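Local coordinates for protein alginate lyase AlgAT5 (Defluviitalea, PDB 5ZQI) that probably cleaves the polysaccharide alginate by beta-elimination, as a lyase of polysaccharide lyase family 7 built on a beta-sandwich, at residues D171-I176 against Y228-S233; A193-D198 against I216-N221. All blocks are in the same frame, centred on the assembly; numbering follows the deposited sequence.

Contact 1 of 2, residues D171-I176 against Y228-S233; sequences DDVIMI and YNKSVS
V173 meets both K230 and V232 through one branch, its CG1 methyl. That methyl sits 4.0 Å from K230 CG and 4.3 Å from V232 CG1, the lysine and valine reaching it from two successive inward-pointing positions of the 228-233 segment. Two features of conformation explain the choice of atoms. In V173 the CG1 branch lies trans to the main-chain nitrogen (chi1 177°), which carries it across to the other segment; in K230 the chain bends at chi2 and chi3, so that its CG and CE methylenes pass CG1 of V173 while the amine folds back toward Y228. The second apolar touch is separate: I174 CG2 comes obliquely to the Y228 ring, 4.0 Å from CE2, the two side chains running past one another in opposite senses.

The setting is a beta-sandwich. Strand 172-179 belongs to one antiparallel sheet, strand 223-229 is an outermost strand of the facing one, and I216 of the neighbouring strand 215-220 packs against V173, I174 and K230 alike. V173 and I174 both face I166 in a classic beta bulge, where the chain also turns a corner.

Polar contact between the segments is carried by a water. It donates to V173 O at 2.6 Å. At the edge of the Y228 ring, and in its plane, the same water lies 2.8 Å from Y228 OH. It also accepts a weak bond from K230 NZ. Beyond the strand end, T138 OG1 hydrogen-bonds to both K230 O and V232 N, tying down the loop that presents these two side chains.

Contact 2 of 2, residues A193-D198 against I216-N221; sequences ADLDTD and IKVYYN
L195 and D196 take hold of the Y220 ring at two places, its face and its hydroxyl. The leucine lays CB over one face, 4.0 Å above the plane and displaced toward the rim; across the opposite face N221 ND2 stands 3.7 Å off, so the aromatic plane is held between a methylene and an amide. L195 O also approaches the ring, at 3.3 Å from Y220 CD2. With chi1 at -178°, Y220 extends its ring away from its own main-chain nitrogen and over to the other segment, bringing OH within 2.6 Å of D196 OD2. D196 is likewise extended, CG lying trans to the main-chain nitrogen (chi1 -166°), which carries the carboxylate toward the phenol. The phenol donates this short hydrogen bond to the anti lone pair of the carboxylate oxygen, and the carboxylate and ring planes are 67° apart.

These residues join the end strand of one sheet of the sandwich, 190-194, to strand 215-220, which lies next to the outermost strand of the other. L195 and D196 both face L183 in a classic beta bulge, at which the chain turns a corner.

D196 itself is fixed from a second side. Its OD1 accepts from D198 N at 2.9 Å in an Asx turn, met from above the carboxylate plane, so both oxygens are engaged. A phenylalanine in place of Y220 lacks the hydroxyl, so D196 OD2 would probably lose its mate across the contact and the carboxylate be freer to turn. Deeper in, L195 CD2 touches V218 CG1 at 4.1 Å, the two side chains meeting at about a right angle.

Overall arrangement
Contacts 1 and 2 join the same two sheets of the sandwich, and both are partly buried. In each the apolar residues of the first segment are buried, whereas the tyrosines, K230 and D196 are partly exposed. Their polar chemistry differs: contact 1 is bridged through water, contact 2 by a direct tyrosine-carboxylate bond. Their centres are about 15 Å apart, yet they touch. Within one sheet, where strands 215-220 and 223-229 run side by side, Y228 O probably accepts from I216 N at 2.8 Å; between the sheets, I174 CD1 packs 3.7 Å from V218 CG2. Along the chain, contact 2 is nested within the loop that contact 1 closes.

Contact 1 of 2, residues D171-I176 against Y228-S233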
loop_
_atom_site.group_PDB
_atom_site.type_symbol
_atom_site.label_atom_id
_atom_site.label_comp_id
_atom_site.label_asym_id
_atom_site.label_seq_id
_atom_site.Cartn_x
_atom_site.Cartn_y
_atom_site.Cartn_z
ATOM N N ASP A 171 0.559 -10.074 10.886
ATOM C CA ASP A 171 0.981 -8.681 10.948
ATOM C C ASP A 171 1.793 -8.351 9.708
ATOM O O ASP A 171 1.997 -9.186 8.822
ATOM C CB ASP A 171 1.764 -8.416 12.229
ATOM C CG ASP A 171 1.864 -6.936 12.570
ATOM O OD1 ASP A 171 1.153 -6.129 11.934
ATOM O OD2 ASP A 171 2.666 -6.576 13.458
ATOM N N ASP A 172 2.238 -7.107 9.640
ATOM C CA ASP A 172 3.088 -6.710 8.538
ATOM C C ASP A 172 4.438 -7.404 8.654
ATOM O O ASP A 172 4.919 -7.716 9.741
ATOM C CB ASP A 172 3.278 -5.195 8.502
ATOM C CG ASP A 172 3.951 -4.652 9.719
ATOM O OD1 ASP A 172 3.305 -4.549 10.778
ATOM O OD2 ASP A 172 5.140 -4.319 9.625
ATOM N N VAL A 173 5.032 -7.663 7.505
ATOM C CA VAL A 173 6.379 -8.206 7.386
ATOM C C VAL A 173 7.326 -7.051 7.077
ATOM O O VAL A 173 8.279 -6.803 7.825
ATOM C CB VAL A 173 6.414 -9.306 6.318
ATOM C CG1 VAL A 173 7.855 -9.829 6.151
ATOM C CG2 VAL A 173 5.517 -10.498 6.687
ATOM N N ILE A 174 7.049 -6.304 6.016
ATOM C CA ILE A 174 7.663 -4.992 5.833
ATOM C C ILE A 174 6.604 -4.002 5.361
ATOM O O ILE A 174 5.589 -4.370 4.769
ATOM C CB ILE A 174 8.859 -4.990 4.849
ATOM C CG1 ILE A 174 8.423 -5.383 3.446
ATOM C CG2 ILE A 174 10.001 -5.848 5.353
ATOM C CD1 ILE A 174 9.388 -4.876 2.354
ATOM N N MET A 175 6.869 -2.717 5.625
ATOM C CA MET A 175 6.037 -1.631 5.147
ATOM C C MET A 175 6.901 -0.505 4.583
ATOM O O MET A 175 7.976 -0.197 5.115
ATOM C CB MET A 175 5.125 -1.051 6.249
ATOM C CG MET A 175 4.238 -2.095 6.926
ATOM S SD MET A 175 2.874 -1.434 7.881
ATOM C CE MET A 175 3.810 -0.506 9.082
ATOM N N ILE A 176 6.421 0.094 3.498
ATOM C CA ILE A 176 7.005 1.299 2.923
ATOM C C ILE A 176 6.349 2.487 3.613
ATOM O O ILE A 176 5.160 2.733 3.430
ATOM C CB ILE A 176 6.809 1.337 1.405
ATOM C CG1 ILE A 176 7.255 0.013 0.761
ATOM C CG2 ILE A 176 7.571 2.540 0.793
ATOM C CD1 ILE A 176 8.704 -0.401 1.008
ATOM N N TYR A 228 17.139 -8.075 3.302
ATOM C CA TYR A 228 16.661 -8.396 4.650
ATOM C C TYR A 228 16.324 -9.869 4.766
ATOM O O TYR A 228 15.447 -10.357 4.059
ATOM C CB TYR A 228 15.445 -7.510 4.951
ATOM C CG TYR A 228 14.690 -7.719 6.228
ATOM C CD1 TYR A 228 15.311 -7.647 7.454
ATOM C CD2 TYR A 228 13.322 -7.958 6.191
ATOM C CE1 TYR A 228 14.576 -7.828 8.622
ATOM C CE2 TYR A 228 12.591 -8.127 7.347
ATOM C CZ TYR A 228 13.231 -8.064 8.559
ATOM O OH TYR A 228 12.482 -8.233 9.707
ATOM N N ASN A 229 17.036 -10.573 5.644
ATOM C CA ASN A 229 16.735 -11.982 5.858
ATOM C C ASN A 229 15.347 -12.159 6.464
ATOM O O ASN A 229 15.020 -11.552 7.485
ATOM C CB ASN A 229 17.754 -12.620 6.797
ATOM C CG ASN A 229 19.134 -12.701 6.210
ATOM O OD1 ASN A 229 19.299 -12.697 4.979
ATOM N ND2 ASN A 229 20.133 -12.766 7.073
ATOM N N LYS A 230 14.561 -13.051 5.876
ATOM C CA LYS A 230 13.229 -13.342 6.376
ATOM C C LYS A 230 12.691 -14.624 5.758
ATOM O O LYS A 230 12.607 -14.759 4.523
ATOM C CB LYS A 230 12.309 -12.138 6.092
ATOM C CG LYS A 230 10.915 -12.296 6.689
ATOM C CD LYS A 230 10.945 -12.259 8.191
ATOM C CE LYS A 230 10.967 -10.846 8.750
ATOM N NZ LYS A 230 10.757 -10.861 10.228
ATOM N N SER A 231 12.308 -15.547 6.616
ATOM C CA SER A 231 11.737 -16.841 6.238
ATOM C C SER A 231 10.327 -16.875 6.816
ATOM O O SER A 231 10.163 -17.109 8.014
ATOM C CB SER A 231 12.609 -17.969 6.758
ATOM O OG SER A 231 12.008 -19.242 6.532
ATOM N N VAL A 232 9.324 -16.623 5.971
ATOM C CA VAL A 232 7.921 -16.582 6.399
ATOM C C VAL A 232 7.028 -16.989 5.237
ATOM O O VAL A 232 7.303 -16.656 4.078
ATOM C CB VAL A 232 7.565 -15.182 6.945
ATOM C CG1 VAL A 232 7.870 -14.113 5.925
ATOM C CG2 VAL A 232 6.097 -15.098 7.368
ATOM N N SER A 233 5.945 -17.691 5.552
ATOM C CA SER A 233 4.915 -18.070 4.586
ATOM C C SER A 233 3.590 -17.387 4.944
ATOM O O SER A 233 3.475 -16.636 5.930
ATOM C CB SER A 233 4.768 -19.594 4.500
ATOM O OG SER A 233 4.370 -20.134 5.723
HETATM O O HOH W 1 9.741 -8.189 9.424
#

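Contact 2 of 2, residues A193-D198 against I216-N221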
loop_
_atom_site.group_PDB
_atom_site.type_symbol
_atom_site.label_atom_id
_atom_site.label_comp_id
_atom_site.label_asym_id
_atom_site.label_seq_id
_atom_site.Cartn_x
_atom_site.Cartn_y
_atom_site.Cartn_z
ATOM N N ALA A 193 15.816 0.337 6.797
ATOM C CA ALA A 193 16.672 0.977 5.814
ATOM C C ALA A 193 15.986 2.234 5.319
ATOM O O ALA A 193 14.769 2.245 5.146
ATOM C CB ALA A 193 16.955 0.051 4.629
ATOM N N ASP A 194 16.783 3.256 5.045
ATOM C CA ASP A 194 16.299 4.458 4.394
ATOM C C ASP A 194 16.083 4.235 2.905
ATOM O O ASP A 194 16.877 3.569 2.238
ATOM C CB ASP A 194 17.321 5.584 4.592
ATOM C CG ASP A 194 17.313 6.161 5.993
ATOM O OD1 ASP A 194 16.398 5.824 6.784
ATOM O OD2 ASP A 194 18.235 6.940 6.300
ATOM N N LEU A 195 15.004 4.809 2.382
ATOM C CA LEU A 195 14.851 4.974 0.947
ATOM C C LEU A 195 15.196 6.395 0.505
ATOM O O LEU A 195 15.869 6.569 -0.504
ATOM C CB LEU A 195 13.419 4.616 0.511
ATOM C CG LEU A 195 12.926 3.220 0.902
ATOM C CD1 LEU A 195 11.495 3.008 0.390
ATOM C CD2 LEU A 195 13.844 2.117 0.349
ATOM N N ASP A 196 14.762 7.409 1.252
ATOM C CA ASP A 196 14.935 8.802 0.862
ATOM C C ASP A 196 14.797 9.637 2.123
ATOM O O ASP A 196 13.725 9.650 2.731
ATOM C CB ASP A 196 13.883 9.210 -0.185
ATOM C CG ASP A 196 14.196 10.512 -0.878
ATOM O OD1 ASP A 196 14.968 11.329 -0.325
ATOM O OD2 ASP A 196 13.653 10.739 -1.996
ATOM N N THR A 197 15.841 10.363 2.500
ATOM C CA THR A 197 15.768 11.231 3.667
ATOM C C THR A 197 15.354 12.661 3.320
ATOM O O THR A 197 15.294 13.520 4.215
ATOM C CB THR A 197 17.115 11.277 4.408
ATOM O OG1 THR A 197 18.159 11.663 3.506
ATOM C CG2 THR A 197 17.441 9.919 5.019
ATOM N N ASP A 198 15.000 12.923 2.060
ATOM C CA ASP A 198 14.636 14.254 1.594
ATOM C C ASP A 198 13.449 14.141 0.638
ATOM O O ASP A 198 13.469 14.661 -0.474
ATOM C CB ASP A 198 15.837 14.926 0.933
ATOM C CG ASP A 198 15.555 16.362 0.470
ATOM O OD1 ASP A 198 14.992 17.184 1.241
ATOM O OD2 ASP A 198 15.946 16.681 -0.682
ATOM N N ILE A 216 14.284 -10.548 1.545
ATOM C CA ILE A 216 13.455 -9.519 0.937
ATOM C C ILE A 216 14.361 -8.367 0.506
ATOM O O ILE A 216 15.156 -7.855 1.303
ATOM C CB ILE A 216 12.360 -9.028 1.905
ATOM C CG1 ILE A 216 11.427 -10.168 2.312
ATOM C CG2 ILE A 216 11.578 -7.874 1.222
ATOM C CD1 ILE A 216 10.522 -9.828 3.489
ATOM N N LYS A 217 14.297 -8.016 -0.772
ATOM C CA LYS A 217 15.027 -6.880 -1.320
ATOM C C LYS A 217 14.061 -5.740 -1.626
ATOM O O LYS A 217 12.957 -5.968 -2.132
ATOM C CB LYS A 217 15.778 -7.285 -2.593
ATOM C CG LYS A 217 16.939 -8.199 -2.331
ATOM C CD LYS A 217 17.630 -8.644 -3.613
ATOM C CE LYS A 217 18.867 -9.491 -3.283
ATOM N NZ LYS A 217 19.436 -10.150 -4.494
ATOM N N VAL A 218 14.479 -4.503 -1.323
ATOM C CA VAL A 218 13.705 -3.306 -1.657
ATOM C C VAL A 218 14.592 -2.354 -2.445
ATOM O O VAL A 218 15.701 -2.035 -2.002
ATOM C CB VAL A 218 13.155 -2.607 -0.401
ATOM C CG1 VAL A 218 12.230 -1.448 -0.782
ATOM C CG2 VAL A 218 12.367 -3.599 0.474
ATOM N N TYR A 219 14.072 -1.872 -3.567
ATOM C CA TYR A 219 14.702 -0.916 -4.453
ATOM C C TYR A 219 13.892 0.377 -4.473
ATOM O O TYR A 219 12.653 0.358 -4.378
ATOM C CB TYR A 219 14.799 -1.458 -5.886
ATOM C CG TYR A 219 15.519 -2.773 -6.083
ATOM C CD1 TYR A 219 14.927 -3.976 -5.701
ATOM C CD2 TYR A 219 16.795 -2.819 -6.631
ATOM C CE1 TYR A 219 15.576 -5.183 -5.875
ATOM C CE2 TYR A 219 17.441 -4.025 -6.808
ATOM C CZ TYR A 219 16.827 -5.195 -6.437
ATOM O OH TYR A 219 17.519 -6.378 -6.630
ATOM N N TYR A 220 14.602 1.493 -4.633
ATOM C CA TYR A 220 14.032 2.822 -4.767
ATOM C C TYR A 220 14.571 3.440 -6.050
ATOM O O TYR A 220 15.780 3.636 -6.196
ATOM C CB TYR A 220 14.394 3.688 -3.547
ATOM C CG TYR A 220 13.822 5.087 -3.518
ATOM C CD1 TYR A 220 12.472 5.312 -3.395
ATOM C CD2 TYR A 220 14.646 6.181 -3.591
ATOM C CE1 TYR A 220 11.960 6.582 -3.350
ATOM C CE2 TYR A 220 14.135 7.475 -3.557
ATOM C CZ TYR A 220 12.805 7.668 -3.420
ATOM O OH TYR A 220 12.303 8.945 -3.364
ATOM N N ASN A 221 13.672 3.690 -7.002
ATOM C CA ASN A 221 14.072 4.163 -8.339
ATOM C C ASN A 221 15.206 3.321 -8.914
ATOM O O ASN A 221 16.134 3.838 -9.552
ATOM C CB ASN A 221 14.468 5.637 -8.296
ATOM C CG ASN A 221 13.302 6.526 -7.918
ATOM O OD1 ASN A 221 12.148 6.235 -8.257
ATOM N ND2 ASN A 221 13.589 7.616 -7.235
#